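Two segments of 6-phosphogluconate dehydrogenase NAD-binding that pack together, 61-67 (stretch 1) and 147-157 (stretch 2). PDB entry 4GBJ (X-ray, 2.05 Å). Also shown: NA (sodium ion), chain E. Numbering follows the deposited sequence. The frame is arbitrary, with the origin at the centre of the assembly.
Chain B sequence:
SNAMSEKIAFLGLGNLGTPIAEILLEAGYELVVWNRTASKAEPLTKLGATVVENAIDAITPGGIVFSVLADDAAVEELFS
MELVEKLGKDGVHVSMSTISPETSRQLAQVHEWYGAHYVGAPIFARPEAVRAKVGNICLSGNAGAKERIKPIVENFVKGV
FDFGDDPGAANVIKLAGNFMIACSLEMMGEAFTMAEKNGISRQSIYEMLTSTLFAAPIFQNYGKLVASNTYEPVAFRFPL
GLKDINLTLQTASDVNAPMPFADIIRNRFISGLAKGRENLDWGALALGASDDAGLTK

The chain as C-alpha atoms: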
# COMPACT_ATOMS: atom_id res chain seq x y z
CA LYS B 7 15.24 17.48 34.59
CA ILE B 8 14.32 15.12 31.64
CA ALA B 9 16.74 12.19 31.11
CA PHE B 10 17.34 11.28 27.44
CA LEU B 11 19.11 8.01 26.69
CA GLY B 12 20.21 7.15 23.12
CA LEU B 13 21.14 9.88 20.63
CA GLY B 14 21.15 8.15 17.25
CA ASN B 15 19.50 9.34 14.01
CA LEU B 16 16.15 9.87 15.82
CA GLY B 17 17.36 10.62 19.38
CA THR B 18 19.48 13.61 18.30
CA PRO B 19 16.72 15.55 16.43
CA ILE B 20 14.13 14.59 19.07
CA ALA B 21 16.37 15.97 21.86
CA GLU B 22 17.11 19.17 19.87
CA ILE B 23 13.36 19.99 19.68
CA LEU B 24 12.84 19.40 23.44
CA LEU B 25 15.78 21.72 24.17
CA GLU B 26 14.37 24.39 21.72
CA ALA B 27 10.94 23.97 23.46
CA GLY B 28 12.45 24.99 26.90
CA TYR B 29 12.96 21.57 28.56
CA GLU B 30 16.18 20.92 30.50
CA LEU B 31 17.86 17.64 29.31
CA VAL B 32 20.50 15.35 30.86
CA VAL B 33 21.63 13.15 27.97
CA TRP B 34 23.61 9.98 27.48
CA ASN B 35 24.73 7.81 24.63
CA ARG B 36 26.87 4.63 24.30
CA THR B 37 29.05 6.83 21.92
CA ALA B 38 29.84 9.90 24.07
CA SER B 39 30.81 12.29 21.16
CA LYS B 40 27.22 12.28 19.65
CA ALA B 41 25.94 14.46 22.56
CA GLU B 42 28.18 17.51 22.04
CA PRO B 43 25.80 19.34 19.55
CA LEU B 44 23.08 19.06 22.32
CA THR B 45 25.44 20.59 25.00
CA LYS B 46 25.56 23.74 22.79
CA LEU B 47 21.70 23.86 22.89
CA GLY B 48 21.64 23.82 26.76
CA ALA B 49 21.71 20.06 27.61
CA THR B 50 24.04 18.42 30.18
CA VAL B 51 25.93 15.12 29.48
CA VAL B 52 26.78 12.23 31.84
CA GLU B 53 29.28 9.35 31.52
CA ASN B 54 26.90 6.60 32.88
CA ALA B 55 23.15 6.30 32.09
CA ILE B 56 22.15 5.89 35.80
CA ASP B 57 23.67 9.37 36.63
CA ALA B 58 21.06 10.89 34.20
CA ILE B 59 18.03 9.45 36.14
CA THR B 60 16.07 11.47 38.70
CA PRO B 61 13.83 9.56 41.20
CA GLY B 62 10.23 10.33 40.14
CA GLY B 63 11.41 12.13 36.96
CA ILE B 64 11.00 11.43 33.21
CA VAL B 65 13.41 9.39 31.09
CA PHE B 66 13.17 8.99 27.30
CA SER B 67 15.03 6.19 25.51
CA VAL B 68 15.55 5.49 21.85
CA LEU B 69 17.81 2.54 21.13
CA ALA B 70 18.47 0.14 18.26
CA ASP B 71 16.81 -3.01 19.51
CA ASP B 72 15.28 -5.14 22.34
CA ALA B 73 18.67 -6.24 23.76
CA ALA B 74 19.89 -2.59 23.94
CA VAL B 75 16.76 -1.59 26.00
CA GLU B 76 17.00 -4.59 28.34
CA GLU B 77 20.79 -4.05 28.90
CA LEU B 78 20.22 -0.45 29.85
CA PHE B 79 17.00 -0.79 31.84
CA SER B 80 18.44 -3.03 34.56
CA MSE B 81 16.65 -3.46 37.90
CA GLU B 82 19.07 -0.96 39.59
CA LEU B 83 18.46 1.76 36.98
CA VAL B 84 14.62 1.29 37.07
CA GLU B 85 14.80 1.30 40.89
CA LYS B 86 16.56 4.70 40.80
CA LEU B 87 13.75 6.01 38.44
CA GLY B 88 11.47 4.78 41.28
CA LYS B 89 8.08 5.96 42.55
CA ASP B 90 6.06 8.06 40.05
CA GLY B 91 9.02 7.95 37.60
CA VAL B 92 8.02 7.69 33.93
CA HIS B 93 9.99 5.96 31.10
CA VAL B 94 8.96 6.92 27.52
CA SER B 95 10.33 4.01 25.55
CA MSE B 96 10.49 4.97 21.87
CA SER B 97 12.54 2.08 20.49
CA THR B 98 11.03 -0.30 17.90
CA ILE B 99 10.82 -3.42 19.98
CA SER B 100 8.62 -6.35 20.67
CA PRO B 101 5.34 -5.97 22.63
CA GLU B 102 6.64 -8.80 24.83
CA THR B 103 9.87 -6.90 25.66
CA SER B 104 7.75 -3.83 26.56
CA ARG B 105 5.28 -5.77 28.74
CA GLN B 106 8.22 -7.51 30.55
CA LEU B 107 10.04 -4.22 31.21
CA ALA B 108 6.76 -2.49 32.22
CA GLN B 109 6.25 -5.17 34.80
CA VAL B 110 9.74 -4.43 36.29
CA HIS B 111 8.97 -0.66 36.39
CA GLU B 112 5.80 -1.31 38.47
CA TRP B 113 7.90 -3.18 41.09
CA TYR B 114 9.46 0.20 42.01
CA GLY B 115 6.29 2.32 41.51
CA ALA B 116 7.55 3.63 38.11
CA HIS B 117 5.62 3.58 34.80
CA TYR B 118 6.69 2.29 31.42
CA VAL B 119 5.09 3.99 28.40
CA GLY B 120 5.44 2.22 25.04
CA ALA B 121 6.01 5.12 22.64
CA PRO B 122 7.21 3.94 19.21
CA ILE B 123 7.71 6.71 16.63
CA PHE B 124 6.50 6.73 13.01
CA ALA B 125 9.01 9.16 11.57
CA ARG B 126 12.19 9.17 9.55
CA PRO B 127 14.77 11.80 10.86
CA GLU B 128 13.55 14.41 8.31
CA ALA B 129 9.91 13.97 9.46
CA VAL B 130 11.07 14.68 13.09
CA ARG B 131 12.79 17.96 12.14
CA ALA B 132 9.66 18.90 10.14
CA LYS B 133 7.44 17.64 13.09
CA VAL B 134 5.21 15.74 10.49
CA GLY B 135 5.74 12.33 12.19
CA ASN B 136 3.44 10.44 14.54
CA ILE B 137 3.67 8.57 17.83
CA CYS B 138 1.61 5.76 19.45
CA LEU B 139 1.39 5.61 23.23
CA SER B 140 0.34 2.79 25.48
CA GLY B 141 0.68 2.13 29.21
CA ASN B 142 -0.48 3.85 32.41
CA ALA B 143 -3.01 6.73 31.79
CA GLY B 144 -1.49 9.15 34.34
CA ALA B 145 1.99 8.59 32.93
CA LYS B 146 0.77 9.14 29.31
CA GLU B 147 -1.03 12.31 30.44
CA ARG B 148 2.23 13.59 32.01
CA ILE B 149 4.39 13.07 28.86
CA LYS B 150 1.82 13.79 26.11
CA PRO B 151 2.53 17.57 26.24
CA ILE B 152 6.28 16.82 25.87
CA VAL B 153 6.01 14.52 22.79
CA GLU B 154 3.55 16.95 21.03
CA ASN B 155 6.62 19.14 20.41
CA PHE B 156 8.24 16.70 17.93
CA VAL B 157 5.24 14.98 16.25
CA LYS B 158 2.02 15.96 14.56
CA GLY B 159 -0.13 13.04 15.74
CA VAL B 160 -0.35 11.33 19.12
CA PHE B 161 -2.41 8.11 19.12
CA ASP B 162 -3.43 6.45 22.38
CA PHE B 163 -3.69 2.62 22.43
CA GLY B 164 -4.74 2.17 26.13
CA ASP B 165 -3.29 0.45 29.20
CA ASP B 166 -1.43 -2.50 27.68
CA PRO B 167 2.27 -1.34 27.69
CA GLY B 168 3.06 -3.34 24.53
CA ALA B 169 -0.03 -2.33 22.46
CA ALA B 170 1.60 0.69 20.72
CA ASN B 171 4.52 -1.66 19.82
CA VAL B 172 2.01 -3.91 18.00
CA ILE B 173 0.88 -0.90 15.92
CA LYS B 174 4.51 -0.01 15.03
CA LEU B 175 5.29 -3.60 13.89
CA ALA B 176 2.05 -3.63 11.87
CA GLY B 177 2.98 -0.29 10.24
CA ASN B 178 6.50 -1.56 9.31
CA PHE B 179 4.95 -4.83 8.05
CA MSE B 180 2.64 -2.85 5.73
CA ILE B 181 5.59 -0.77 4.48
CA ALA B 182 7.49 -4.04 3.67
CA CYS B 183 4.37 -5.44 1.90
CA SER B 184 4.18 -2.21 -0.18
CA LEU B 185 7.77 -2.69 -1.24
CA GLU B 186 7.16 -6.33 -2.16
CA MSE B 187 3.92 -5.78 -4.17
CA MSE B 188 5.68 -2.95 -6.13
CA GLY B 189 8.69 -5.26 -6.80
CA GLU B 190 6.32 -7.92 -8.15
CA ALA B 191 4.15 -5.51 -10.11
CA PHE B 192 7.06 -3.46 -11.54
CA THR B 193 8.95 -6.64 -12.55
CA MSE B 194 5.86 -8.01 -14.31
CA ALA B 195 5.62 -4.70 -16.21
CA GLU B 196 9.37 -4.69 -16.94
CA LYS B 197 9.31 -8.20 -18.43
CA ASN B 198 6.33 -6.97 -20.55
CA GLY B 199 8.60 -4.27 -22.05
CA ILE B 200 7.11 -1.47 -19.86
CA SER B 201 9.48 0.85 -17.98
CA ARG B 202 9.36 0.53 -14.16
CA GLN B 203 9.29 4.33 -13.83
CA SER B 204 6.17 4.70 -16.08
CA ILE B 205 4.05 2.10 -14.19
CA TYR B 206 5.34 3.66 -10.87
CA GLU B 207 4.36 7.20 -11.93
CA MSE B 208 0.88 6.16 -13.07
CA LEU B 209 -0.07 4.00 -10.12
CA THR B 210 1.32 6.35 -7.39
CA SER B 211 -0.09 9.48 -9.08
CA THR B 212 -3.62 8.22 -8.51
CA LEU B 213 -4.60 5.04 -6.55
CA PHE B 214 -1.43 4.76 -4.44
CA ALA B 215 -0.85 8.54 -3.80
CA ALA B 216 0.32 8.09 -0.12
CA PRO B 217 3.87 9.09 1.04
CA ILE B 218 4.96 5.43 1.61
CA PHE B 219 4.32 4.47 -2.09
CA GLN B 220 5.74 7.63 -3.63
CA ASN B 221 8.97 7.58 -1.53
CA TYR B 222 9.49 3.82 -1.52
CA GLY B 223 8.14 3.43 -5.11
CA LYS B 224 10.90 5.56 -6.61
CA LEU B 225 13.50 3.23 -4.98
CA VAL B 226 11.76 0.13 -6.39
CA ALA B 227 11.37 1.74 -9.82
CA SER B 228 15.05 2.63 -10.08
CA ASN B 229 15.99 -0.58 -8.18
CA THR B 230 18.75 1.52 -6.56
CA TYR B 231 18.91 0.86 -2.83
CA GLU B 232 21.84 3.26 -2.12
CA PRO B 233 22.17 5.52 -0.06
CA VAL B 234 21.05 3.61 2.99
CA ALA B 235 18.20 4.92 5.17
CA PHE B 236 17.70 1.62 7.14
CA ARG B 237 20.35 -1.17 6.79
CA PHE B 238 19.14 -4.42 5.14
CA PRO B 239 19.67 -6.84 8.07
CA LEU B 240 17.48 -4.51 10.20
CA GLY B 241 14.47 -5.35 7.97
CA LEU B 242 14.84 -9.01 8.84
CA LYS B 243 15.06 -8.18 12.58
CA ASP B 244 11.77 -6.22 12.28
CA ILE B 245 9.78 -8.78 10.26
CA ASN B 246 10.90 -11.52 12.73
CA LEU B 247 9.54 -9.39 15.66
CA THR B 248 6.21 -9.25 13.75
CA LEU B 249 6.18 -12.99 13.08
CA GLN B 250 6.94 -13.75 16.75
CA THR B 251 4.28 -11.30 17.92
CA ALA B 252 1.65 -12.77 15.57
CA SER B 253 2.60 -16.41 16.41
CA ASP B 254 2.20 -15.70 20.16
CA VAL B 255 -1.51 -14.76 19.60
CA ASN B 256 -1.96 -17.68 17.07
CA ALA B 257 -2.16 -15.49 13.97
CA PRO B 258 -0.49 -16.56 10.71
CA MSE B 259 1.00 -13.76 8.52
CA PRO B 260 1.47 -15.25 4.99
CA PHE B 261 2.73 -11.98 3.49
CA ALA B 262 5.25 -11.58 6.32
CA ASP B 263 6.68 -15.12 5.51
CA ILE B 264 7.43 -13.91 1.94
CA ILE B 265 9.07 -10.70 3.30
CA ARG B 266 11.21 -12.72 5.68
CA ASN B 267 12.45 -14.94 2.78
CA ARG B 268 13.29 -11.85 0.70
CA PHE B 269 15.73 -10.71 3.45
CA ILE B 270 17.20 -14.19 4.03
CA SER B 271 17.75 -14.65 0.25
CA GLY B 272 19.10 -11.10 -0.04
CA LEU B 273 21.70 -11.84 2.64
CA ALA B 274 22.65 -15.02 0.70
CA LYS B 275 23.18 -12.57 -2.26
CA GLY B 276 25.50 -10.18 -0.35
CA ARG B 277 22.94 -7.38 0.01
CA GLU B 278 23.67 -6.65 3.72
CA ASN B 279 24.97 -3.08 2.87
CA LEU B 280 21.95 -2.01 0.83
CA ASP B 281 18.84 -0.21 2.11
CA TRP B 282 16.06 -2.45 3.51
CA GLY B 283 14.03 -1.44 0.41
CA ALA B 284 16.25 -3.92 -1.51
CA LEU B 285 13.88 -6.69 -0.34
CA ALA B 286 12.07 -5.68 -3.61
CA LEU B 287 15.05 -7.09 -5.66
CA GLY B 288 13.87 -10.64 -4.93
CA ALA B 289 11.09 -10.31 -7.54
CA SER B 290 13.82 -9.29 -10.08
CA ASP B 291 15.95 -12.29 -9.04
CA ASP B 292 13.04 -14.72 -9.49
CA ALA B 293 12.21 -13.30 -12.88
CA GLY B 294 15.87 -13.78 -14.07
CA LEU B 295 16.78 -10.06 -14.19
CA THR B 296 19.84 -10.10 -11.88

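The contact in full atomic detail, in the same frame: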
# COMPACT_ATOMS: atom_id res chain seq x y z
N PRO B 61 14.98 10.25 40.59
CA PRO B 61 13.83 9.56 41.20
C PRO B 61 12.52 10.33 40.95
O PRO B 61 12.51 11.54 41.10
CB PRO B 61 14.18 9.57 42.69
CG PRO B 61 15.64 9.56 42.70
CD PRO B 61 16.07 10.41 41.57
N GLY B 62 11.50 9.67 40.42
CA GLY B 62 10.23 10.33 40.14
C GLY B 62 10.19 11.22 38.91
O GLY B 62 9.13 11.78 38.62
N GLY B 63 11.30 11.35 38.19
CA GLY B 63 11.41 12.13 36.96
C GLY B 63 10.99 11.39 35.71
O GLY B 63 10.34 10.36 35.78
N ILE B 64 11.33 11.95 34.53
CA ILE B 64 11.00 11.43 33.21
C ILE B 64 12.28 10.99 32.52
O ILE B 64 13.26 11.72 32.53
CB ILE B 64 10.27 12.50 32.36
CG1 ILE B 64 8.89 12.83 32.95
CG2 ILE B 64 10.12 12.04 30.90
CD1 ILE B 64 8.44 14.25 32.65
N VAL B 65 12.26 9.82 31.88
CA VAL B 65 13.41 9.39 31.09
C VAL B 65 12.89 8.94 29.72
O VAL B 65 11.94 8.20 29.65
CB VAL B 65 14.29 8.30 31.77
CG1 VAL B 65 13.46 7.09 32.22
CG2 VAL B 65 15.40 7.86 30.81
N PHE B 66 13.47 9.44 28.66
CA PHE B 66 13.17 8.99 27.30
C PHE B 66 14.28 8.07 26.88
O PHE B 66 15.42 8.36 27.21
CB PHE B 66 13.10 10.16 26.32
CG PHE B 66 11.82 10.97 26.35
CD1 PHE B 66 10.90 10.87 25.33
CD2 PHE B 66 11.55 11.83 27.40
CE1 PHE B 66 9.71 11.58 25.37
CE2 PHE B 66 10.36 12.56 27.43
CZ PHE B 66 9.44 12.42 26.43
N SER B 67 13.98 7.01 26.11
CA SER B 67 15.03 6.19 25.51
C SER B 67 14.70 5.90 24.07
O SER B 67 13.53 5.71 23.69
CB SER B 67 15.25 4.89 26.27
OG SER B 67 14.15 3.99 26.15
N GLU B 147 -0.55 10.95 30.29
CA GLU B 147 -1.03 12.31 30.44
C GLU B 147 0.13 13.26 30.81
O GLU B 147 0.20 14.38 30.33
CB GLU B 147 -2.17 12.38 31.48
CG GLU B 147 -2.94 13.69 31.46
CD GLU B 147 -3.65 14.11 32.75
OE1 GLU B 147 -3.75 13.28 33.68
OE2 GLU B 147 -4.07 15.29 32.82
N ARG B 148 1.07 12.78 31.62
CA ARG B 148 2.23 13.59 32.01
C ARG B 148 3.20 13.87 30.83
O ARG B 148 3.80 14.92 30.77
CB ARG B 148 3.01 12.85 33.11
CG ARG B 148 4.19 13.63 33.65
CD ARG B 148 4.86 12.85 34.75
NE ARG B 148 6.03 13.56 35.28
CZ ARG B 148 6.87 13.05 36.17
NH1 ARG B 148 6.70 11.82 36.63
NH2 ARG B 148 7.90 13.78 36.61
N ILE B 149 3.39 12.92 29.93
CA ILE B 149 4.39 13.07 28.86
C ILE B 149 3.78 13.48 27.53
O ILE B 149 4.52 13.93 26.66
CB ILE B 149 5.29 11.79 28.72
CG1 ILE B 149 4.50 10.52 28.28
CG2 ILE B 149 5.99 11.53 30.08
CD1 ILE B 149 4.38 10.29 26.73
N LYS B 150 2.45 13.39 27.37
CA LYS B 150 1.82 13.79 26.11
C LYS B 150 2.18 15.21 25.71
O LYS B 150 2.50 15.43 24.55
CB LYS B 150 0.29 13.63 26.13
CG LYS B 150 -0.36 14.07 24.83
CD LYS B 150 -1.75 13.52 24.67
CE LYS B 150 -2.44 14.10 23.44
NZ LYS B 150 -3.86 13.70 23.39
N PRO B 151 2.16 16.19 26.64
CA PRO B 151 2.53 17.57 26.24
C PRO B 151 4.00 17.68 25.80
O PRO B 151 4.31 18.56 25.02
CB PRO B 151 2.26 18.39 27.50
CG PRO B 151 1.57 17.51 28.45
CD PRO B 151 1.83 16.11 28.08
N ILE B 152 4.88 16.79 26.29
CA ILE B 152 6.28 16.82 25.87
C ILE B 152 6.41 16.30 24.42
O ILE B 152 7.04 16.95 23.60
CB ILE B 152 7.20 16.04 26.83
CG1 ILE B 152 7.05 16.52 28.31
CG2 ILE B 152 8.68 16.21 26.38
CD1 ILE B 152 7.59 15.57 29.33
N VAL B 153 5.84 15.14 24.12
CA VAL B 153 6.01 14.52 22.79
C VAL B 153 5.28 15.29 21.68
O VAL B 153 5.72 15.20 20.55
CB VAL B 153 5.66 13.02 22.76
CG1 VAL B 153 6.38 12.31 23.90
CG2 VAL B 153 4.16 12.75 22.81
N GLU B 154 4.25 16.10 22.01
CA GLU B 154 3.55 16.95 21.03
C GLU B 154 4.51 17.91 20.34
O GLU B 154 4.21 18.39 19.27
CB GLU B 154 2.41 17.76 21.69
CG GLU B 154 1.15 16.94 21.85
CD GLU B 154 -0.00 17.54 22.63
OE1 GLU B 154 0.22 18.45 23.47
OE2 GLU B 154 -1.14 17.08 22.40
N ASN B 155 5.64 18.22 20.97
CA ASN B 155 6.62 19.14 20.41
C ASN B 155 7.33 18.57 19.20
O ASN B 155 7.71 19.36 18.35
CB ASN B 155 7.64 19.53 21.46
CG ASN B 155 7.01 20.41 22.52
OD1 ASN B 155 6.67 21.56 22.26
ND2 ASN B 155 6.78 19.88 23.71
N PHE B 156 7.50 17.25 19.07
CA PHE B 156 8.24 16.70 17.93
C PHE B 156 7.42 15.79 17.01
O PHE B 156 8.01 15.19 16.12
CB PHE B 156 9.51 15.97 18.39
CG PHE B 156 9.36 14.86 19.36
CD1 PHE B 156 9.23 13.54 18.93
CD2 PHE B 156 9.45 15.10 20.72
CE1 PHE B 156 9.13 12.50 19.85
CE2 PHE B 156 9.36 14.05 21.64
CZ PHE B 156 9.20 12.76 21.19
N VAL B 157 6.09 15.74 17.15
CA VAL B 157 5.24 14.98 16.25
C VAL B 157 4.00 15.77 15.98
O VAL B 157 3.63 16.63 16.76
CB VAL B 157 4.85 13.56 16.75
CG1 VAL B 157 6.08 12.68 16.99
CG2 VAL B 157 3.94 13.63 17.98
NA NA E . 2.99 18.83 17.45
O HOH W 1 1.13 17.44 18.26
O HOH W 2 1.72 20.62 19.02

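The polar part of this contact rests on a single side chain. R148 extends from the helix with chi1, chi2 and chi3 all in the t range and reaches the loop that precedes the strand, where its guanidinium donates two hydrogen bonds to one backbone carbonyl. R148 NH2 and R148 NH1 each lie 3.1 Å from G62 O, with N-H...O angles of 150° and 148°. The near equality of these values places the carbonyl oxygen between the two terminal nitrogens, at the edge of the guanidinium and near its plane, so that both donors converge on the same acceptor. G62 adopts a positive phi of 76°, a conformation that by itself favours glycine. The neighbouring G63 approaches the same group through its backbone, with G63 CA 3.9 Å from R148 NH2.

The guanidinium also joins the polar end of the contact to the apolar one. I64 lies over one face of the group, leaving the edge free for the carbonyl, and I64 CD1 comes within 3.6 Å of R148 NE. A planar cation can in this way present its donors in the plane while an aliphatic chain covers its flat side.

Beyond R148 the contact is entirely apolar. I64 and F66 alternate with V65 and S67 along the strand, and only the first pair, whose CA-to-CB bonds point toward the other stretch, reaches across; V65 and S67 make no contact with it. I64 CD1 packs 3.7 Å from I152 CD1, while I64 CG2 stands 4.2 Å from I149 CG2, a looser approach. I149 and I152 are three residues apart, as expected for side chains that share one side of a helix.

I152 also serves F66, with I152 CG2 3.9 Å from F66 CZ, and so bridges the two strand residues. V153 meets the ring at its edge, near the ring plane: V153 CG1 is 3.7 Å from F66 CE1, even though the CA-to-CB bond of V153 points sideways. Farther along, F156 CZ is 4.4 Å from F66 CE1, a peripheral contact in which F66 CE1 lies at the edge of the F156 ring.

The contact is modest, burying 340 Å² in all, with the strand and helix axes 10.8 Å apart at closest approach and inclined at 56°. Away from it, the sodium ion is bound by E154 O at 2.2 Å and V157 O at 2.4 Å, together with two waters; neither residue touches the strand segment.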